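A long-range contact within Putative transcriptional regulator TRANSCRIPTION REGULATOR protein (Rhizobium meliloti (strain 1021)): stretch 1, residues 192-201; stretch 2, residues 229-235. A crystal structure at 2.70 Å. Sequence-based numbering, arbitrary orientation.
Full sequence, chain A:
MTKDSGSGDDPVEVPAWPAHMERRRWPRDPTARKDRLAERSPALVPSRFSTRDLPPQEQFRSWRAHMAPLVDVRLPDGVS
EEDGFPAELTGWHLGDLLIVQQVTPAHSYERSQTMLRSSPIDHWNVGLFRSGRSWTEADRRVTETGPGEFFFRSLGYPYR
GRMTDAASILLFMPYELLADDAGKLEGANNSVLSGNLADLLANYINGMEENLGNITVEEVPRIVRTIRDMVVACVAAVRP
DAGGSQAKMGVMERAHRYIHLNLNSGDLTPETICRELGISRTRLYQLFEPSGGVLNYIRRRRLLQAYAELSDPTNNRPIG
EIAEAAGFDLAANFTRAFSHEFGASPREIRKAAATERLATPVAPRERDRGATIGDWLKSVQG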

ATOM      1  N   VAL A 192       3.228 -13.215   6.289  1.00 73.78           N
ATOM      2  CA  VAL A 192       4.317 -13.522   5.372  1.00 75.55           C
ATOM      3  C   VAL A 192       3.789 -14.474   4.314  1.00 78.24           C
ATOM      4  O   VAL A 192       2.986 -15.367   4.616  1.00 77.48           O
ATOM      5  N   LEU A 193       4.255 -14.290   3.083  1.00 78.79           N
ATOM      6  CA  LEU A 193       3.972 -15.223   2.008  1.00 81.70           C
ATOM      7  C   LEU A 193       5.275 -15.906   1.635  1.00 82.85           C
ATOM      8  O   LEU A 193       6.206 -15.259   1.154  1.00 83.06           O
ATOM      9  N   SER A 194       5.352 -17.200   1.927  1.00 86.56           N
ATOM     10  CA  SER A 194       6.450 -18.051   1.465  1.00 90.59           C
ATOM     11  C   SER A 194       5.886 -19.413   1.089  1.00 94.14           C
ATOM     12  O   SER A 194       4.830 -19.825   1.599  1.00 96.42           O
ATOM     13  N   GLY A 195       6.589 -20.090   0.185  1.00 95.58           N
ATOM     14  CA  GLY A 195       6.114 -21.333  -0.431  1.00100.15           C
ATOM     15  C   GLY A 195       6.255 -21.259  -1.938  1.00101.72           C
ATOM     16  O   GLY A 195       6.814 -20.295  -2.473  1.00 96.86           O
ATOM     17  N   ASN A 196       5.763 -22.285  -2.628  1.00109.81           N
ATOM     18  CA  ASN A 196       5.765 -22.277  -4.097  1.00114.55           C
ATOM     19  C   ASN A 196       4.849 -21.147  -4.576  1.00111.27           C
ATOM     20  O   ASN A 196       5.208 -20.393  -5.477  1.00112.25           O
ATOM     21  N   LEU A 197       3.705 -21.002  -3.910  1.00108.83           N
ATOM     22  CA  LEU A 197       2.713 -19.975  -4.236  1.00105.48           C
ATOM     23  C   LEU A 197       3.272 -18.533  -4.143  1.00 99.43           C
ATOM     24  O   LEU A 197       2.895 -17.667  -4.930  1.00 99.78           O
ATOM     25  N   ALA A 198       4.188 -18.298  -3.207  1.00 93.59           N
ATOM     26  CA  ALA A 198       4.960 -17.054  -3.166  1.00 90.01           C
ATOM     27  C   ALA A 198       6.145 -17.046  -4.150  1.00 91.23           C
ATOM     28  O   ALA A 198       6.475 -15.992  -4.706  1.00 88.70           O
ATOM     29  N   ASP A 199       6.806 -18.198  -4.337  1.00 91.94           N
ATOM     30  CA  ASP A 199       7.838 -18.340  -5.376  1.00 91.95           C
ATOM     31  C   ASP A 199       7.262 -18.011  -6.754  1.00 91.34           C
ATOM     32  O   ASP A 199       7.912 -17.338  -7.550  1.00 91.05           O
ATOM     33  N   LEU A 200       6.042 -18.482  -7.012  1.00 91.18           N
ATOM     34  CA  LEU A 200       5.313 -18.214  -8.257  1.00 92.66           C
ATOM     35  C   LEU A 200       5.141 -16.727  -8.486  1.00 88.92           C
ATOM     36  O   LEU A 200       5.476 -16.216  -9.558  1.00 88.15           O
ATOM     37  N   LEU A 201       4.599 -16.053  -7.471  1.00 85.79           N
ATOM     38  CA  LEU A 201       4.392 -14.609  -7.504  1.00 83.08           C
ATOM     39  C   LEU A 201       5.716 -13.868  -7.662  1.00 83.08           C
ATOM     40  O   LEU A 201       5.790 -12.883  -8.404  1.00 84.76           O
ATOM     41  N   ASP A 229      -4.882 -11.958  -9.034  1.00 82.86           N
ATOM     42  CA  ASP A 229      -5.184 -13.368  -8.793  1.00 84.73           C
ATOM     43  C   ASP A 229      -4.080 -14.053  -7.974  1.00 82.63           C
ATOM     44  O   ASP A 229      -4.366 -14.689  -6.953  1.00 82.81           O
ATOM     45  N   MET A 230      -2.827 -13.895  -8.405  1.00 79.57           N
ATOM     46  CA  MET A 230      -1.675 -14.390  -7.650  1.00 76.20           C
ATOM     47  C   MET A 230      -1.688 -13.909  -6.182  1.00 75.31           C
ATOM     48  O   MET A 230      -1.467 -14.709  -5.265  1.00 76.02           O
ATOM     49  N   VAL A 231      -1.956 -12.622  -5.962  1.00 74.60           N
ATOM     50  CA  VAL A 231      -1.940 -12.067  -4.605  1.00 74.87           C
ATOM     51  C   VAL A 231      -3.026 -12.704  -3.752  1.00 78.41           C
ATOM     52  O   VAL A 231      -2.755 -13.251  -2.683  1.00 81.65           O
ATOM     53  N   VAL A 232      -4.254 -12.628  -4.232  1.00 80.42           N
ATOM     54  CA  VAL A 232      -5.389 -13.149  -3.487  1.00 82.59           C
ATOM     55  C   VAL A 232      -5.263 -14.673  -3.220  1.00 83.02           C
ATOM     56  O   VAL A 232      -5.679 -15.159  -2.161  1.00 80.71           O
ATOM     57  N   ALA A 233      -4.662 -15.404  -4.163  1.00 84.13           N
ATOM     58  CA  ALA A 233      -4.303 -16.822  -3.966  1.00 86.17           C
ATOM     59  C   ALA A 233      -3.253 -17.047  -2.863  1.00 85.32           C
ATOM     60  O   ALA A 233      -3.385 -17.975  -2.072  1.00 86.79           O
ATOM     61  N   CYS A 234      -2.217 -16.214  -2.815  1.00 83.39           N
ATOM     62  CA  CYS A 234      -1.229 -16.301  -1.734  1.00 85.29           C
ATOM     63  C   CYS A 234      -1.826 -16.117  -0.341  1.00 87.40           C
ATOM     64  O   CYS A 234      -1.411 -16.795   0.604  1.00 89.38           O
ATOM     65  N   VAL A 235      -2.790 -15.207  -0.215  1.00 89.00           N
ATOM     66  CA  VAL A 235      -3.375 -14.885   1.089  1.00 89.92           C
ATOM     67  C   VAL A 235      -4.229 -16.040   1.654  1.00 95.84           C
ATOM     68  O   VAL A 235      -4.527 -16.039   2.844  1.00 96.12           O
TER

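Packing of the helix that contains residues 229-234 against the strand end, turn and helix of residues 192-201. The two helices run nearly antiparallel, their N-to-C directions 161° apart and their axes 9.7 Å apart at closest approach, so that Leu201 lies beside Met230 at one end (CA to CA 6.1 Å) and Leu197 beside Cys234 at the other (CA to CA 5.9 Å). The side-chain contacts are apolar, some methyls and the sulfur also approaching backbone atoms; 451 Å² is buried in all, and no hydrogen bond crosses.

Asp229 opens stretch 2 out of reach of stretch 1. Its carboxylate (chi1 m) is engaged elsewhere in the structure, while Asp229 O accepts the helical hydrogen bond from Ala233 N at 2.9 Å.

Met230 is the first residue to point toward the partner. Its chi1 is m and chi2 and chi3 are both t, an extended chain that reaches from Leu201 to Leu200. Near its base, Met230 CB meets Leu201 CD1 at 3.5 Å; at its tip, Met230 CE comes to 4.4 Å from Leu200 CG. One side chain thus spans two successive leucines of the opposing helix. Both leucines point toward stretch 2 with chi1 t and chi2 p, but Leu201 is buried whereas Leu200 remains exposed and gives up less surface to the contact.

Val231 directs its CA-to-CB bond away from stretch 1, yet with chi1 t its CG2 still lies 4.4 Å from Leu201 CD1. The same methyl of Leu201 therefore touches both Met230 and Val231. Val232, with chi1 p, is out of reach and takes no part.

Ala233 points sideways. Ala233 CB lies 4.1 Å from Leu197 CD1, and Ala233 O is approached more closely, at 3.5 Å, by Leu197 CD2. Leu197 points toward stretch 2 with chi1 t, but its chi2 of 24° falls between the usual wells; its two methyls lie along the backbone and side chain of Ala233.

Cys234 has the largest area covered by the other stretch of any residue here, 92 Å². It points toward stretch 1 with chi1 m, which sets Cys234 SG among the leucines: 3.9 Å from Leu197 CD1 and 3.9 Å from Leu201 CD2. The sulfur also approaches the facing backbone, with Cys234 SG 3.3 Å from Leu197 O and 4.2 Å from Ala198 N. Within its own helix, Cys234 SG is 3.2 Å from Met230 O, the carbonyl that accepts the backbone hydrogen bond from Cys234 N at 3.0 Å. On the strand side, Leu193 (chi1 m, chi2 t) reaches in from before the turn and places CD1 3.7 Å from Cys234 CB, so the cysteine is packed by both the strand and the helix of stretch 1.

Val235 turns its CB away; with chi1 t, its nearest approach is Val235 CG2 to Leu193 CD2, 4.8 Å. Between Leu193 and the helix, Gly195 occupies the N-cap position; its phi of 131° and psi of -175° would jam a CB against the carbonyl O of Ser194.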

ATOM      1  CB  VAL A 192       5.509 -14.206   6.076  1.00 77.34           C
ATOM      2  CG1 VAL A 192       6.771 -14.048   5.243  1.00 77.13           C
ATOM      3  CG2 VAL A 192       5.725 -13.622   7.458  1.00 77.47           C
ATOM      4  CB  LEU A 193       3.356 -14.506   0.807  1.00 81.56           C
ATOM      5  CG  LEU A 193       2.320 -13.429   1.143  1.00 79.37           C
ATOM      6  CD1 LEU A 193       1.896 -12.694  -0.123  1.00 79.07           C
ATOM      7  CD2 LEU A 193       1.128 -14.060   1.852  1.00 81.17           C
ATOM      8  CB  SER A 194       7.556 -18.175   2.521  1.00 90.12           C
ATOM      9  OG  SER A 194       7.094 -18.816   3.691  1.00 90.87           O
ATOM     10  CB  ASN A 196       5.413 -23.657  -4.719  1.00120.80           C
ATOM     11  CG  ASN A 196       3.991 -24.119  -4.416  1.00125.21           C
ATOM     12  OD1 ASN A 196       3.329 -23.600  -3.511  1.00128.68           O
ATOM     13  ND2 ASN A 196       3.516 -25.108  -5.174  1.00125.67           N
ATOM     14  CB  LEU A 197       1.487 -20.177  -3.338  1.00105.82           C
ATOM     15  CG  LEU A 197       0.170 -19.429  -3.566  1.00106.53           C
ATOM     16  CD1 LEU A 197      -0.055 -18.953  -4.997  1.00108.09           C
ATOM     17  CD2 LEU A 197      -0.987 -20.317  -3.104  1.00108.36           C
ATOM     18  CB  ALA A 198       5.458 -16.799  -1.755  1.00 89.00           C
ATOM     19  CB  ASP A 199       8.452 -19.757  -5.403  1.00 96.93           C
ATOM     20  CG  ASP A 199       9.670 -19.925  -4.471  1.00 97.77           C
ATOM     21  OD1 ASP A 199      10.162 -18.942  -3.887  1.00 99.19           O
ATOM     22  OD2 ASP A 199      10.155 -21.066  -4.331  1.00100.57           O
ATOM     23  CB  LEU A 200       3.924 -18.870  -8.211  1.00 95.74           C
ATOM     24  CG  LEU A 200       2.951 -18.609  -9.370  1.00 98.44           C
ATOM     25  CD1 LEU A 200       3.500 -19.215 -10.651  1.00103.13           C
ATOM     26  CD2 LEU A 200       1.569 -19.162  -9.053  1.00 99.82           C
ATOM     27  CB  LEU A 201       3.665 -14.144  -6.242  1.00 80.65           C
ATOM     28  CG  LEU A 201       3.362 -12.648  -6.059  1.00 78.08           C
ATOM     29  CD1 LEU A 201       2.356 -12.121  -7.079  1.00 80.01           C
ATOM     30  CD2 LEU A 201       2.853 -12.415  -4.650  1.00 75.42           C
ATOM     31  CB  ASP A 229      -5.460 -14.110 -10.118  1.00 88.79           C
ATOM     32  CG  ASP A 229      -6.784 -13.678 -10.775  1.00 91.94           C
ATOM     33  OD1 ASP A 229      -7.446 -12.734 -10.274  1.00 89.76           O
ATOM     34  OD2 ASP A 229      -7.168 -14.285 -11.798  1.00 95.62           O
ATOM     35  CB  MET A 230      -0.356 -13.968  -8.316  1.00 72.45           C
ATOM     36  CG  MET A 230       0.034 -14.764  -9.541  1.00 73.01           C
ATOM     37  SD  MET A 230       1.511 -14.125 -10.338  1.00 68.59           S
ATOM     38  CE  MET A 230       1.556 -15.190 -11.759  1.00 76.25           C
ATOM     39  CB  VAL A 231      -2.100 -10.530  -4.595  1.00 73.46           C
ATOM     40  CG1 VAL A 231      -2.519 -10.014  -3.220  1.00 72.28           C
ATOM     41  CG2 VAL A 231      -0.796  -9.858  -5.022  1.00 72.75           C
ATOM     42  CB  VAL A 232      -6.720 -12.739  -4.182  1.00 86.84           C
ATOM     43  CG1 VAL A 232      -6.974 -13.532  -5.458  1.00 90.43           C
ATOM     44  CG2 VAL A 232      -7.890 -12.884  -3.237  1.00 88.83           C
ATOM     45  CB  ALA A 233      -3.816 -17.435  -5.270  1.00 87.63           C
ATOM     46  CB  CYS A 234      -0.118 -15.271  -1.909  1.00 83.81           C
ATOM     47  SG  CYS A 234       0.966 -15.573  -3.309  1.00 84.65           S
ATOM     48  CB  VAL A 235      -4.145 -13.540   1.058  1.00 88.38           C
ATOM     49  CG1 VAL A 235      -4.685 -13.177   2.438  1.00 88.54           C
ATOM     50  CG2 VAL A 235      -3.239 -12.429   0.534  1.00 87.47           C
TER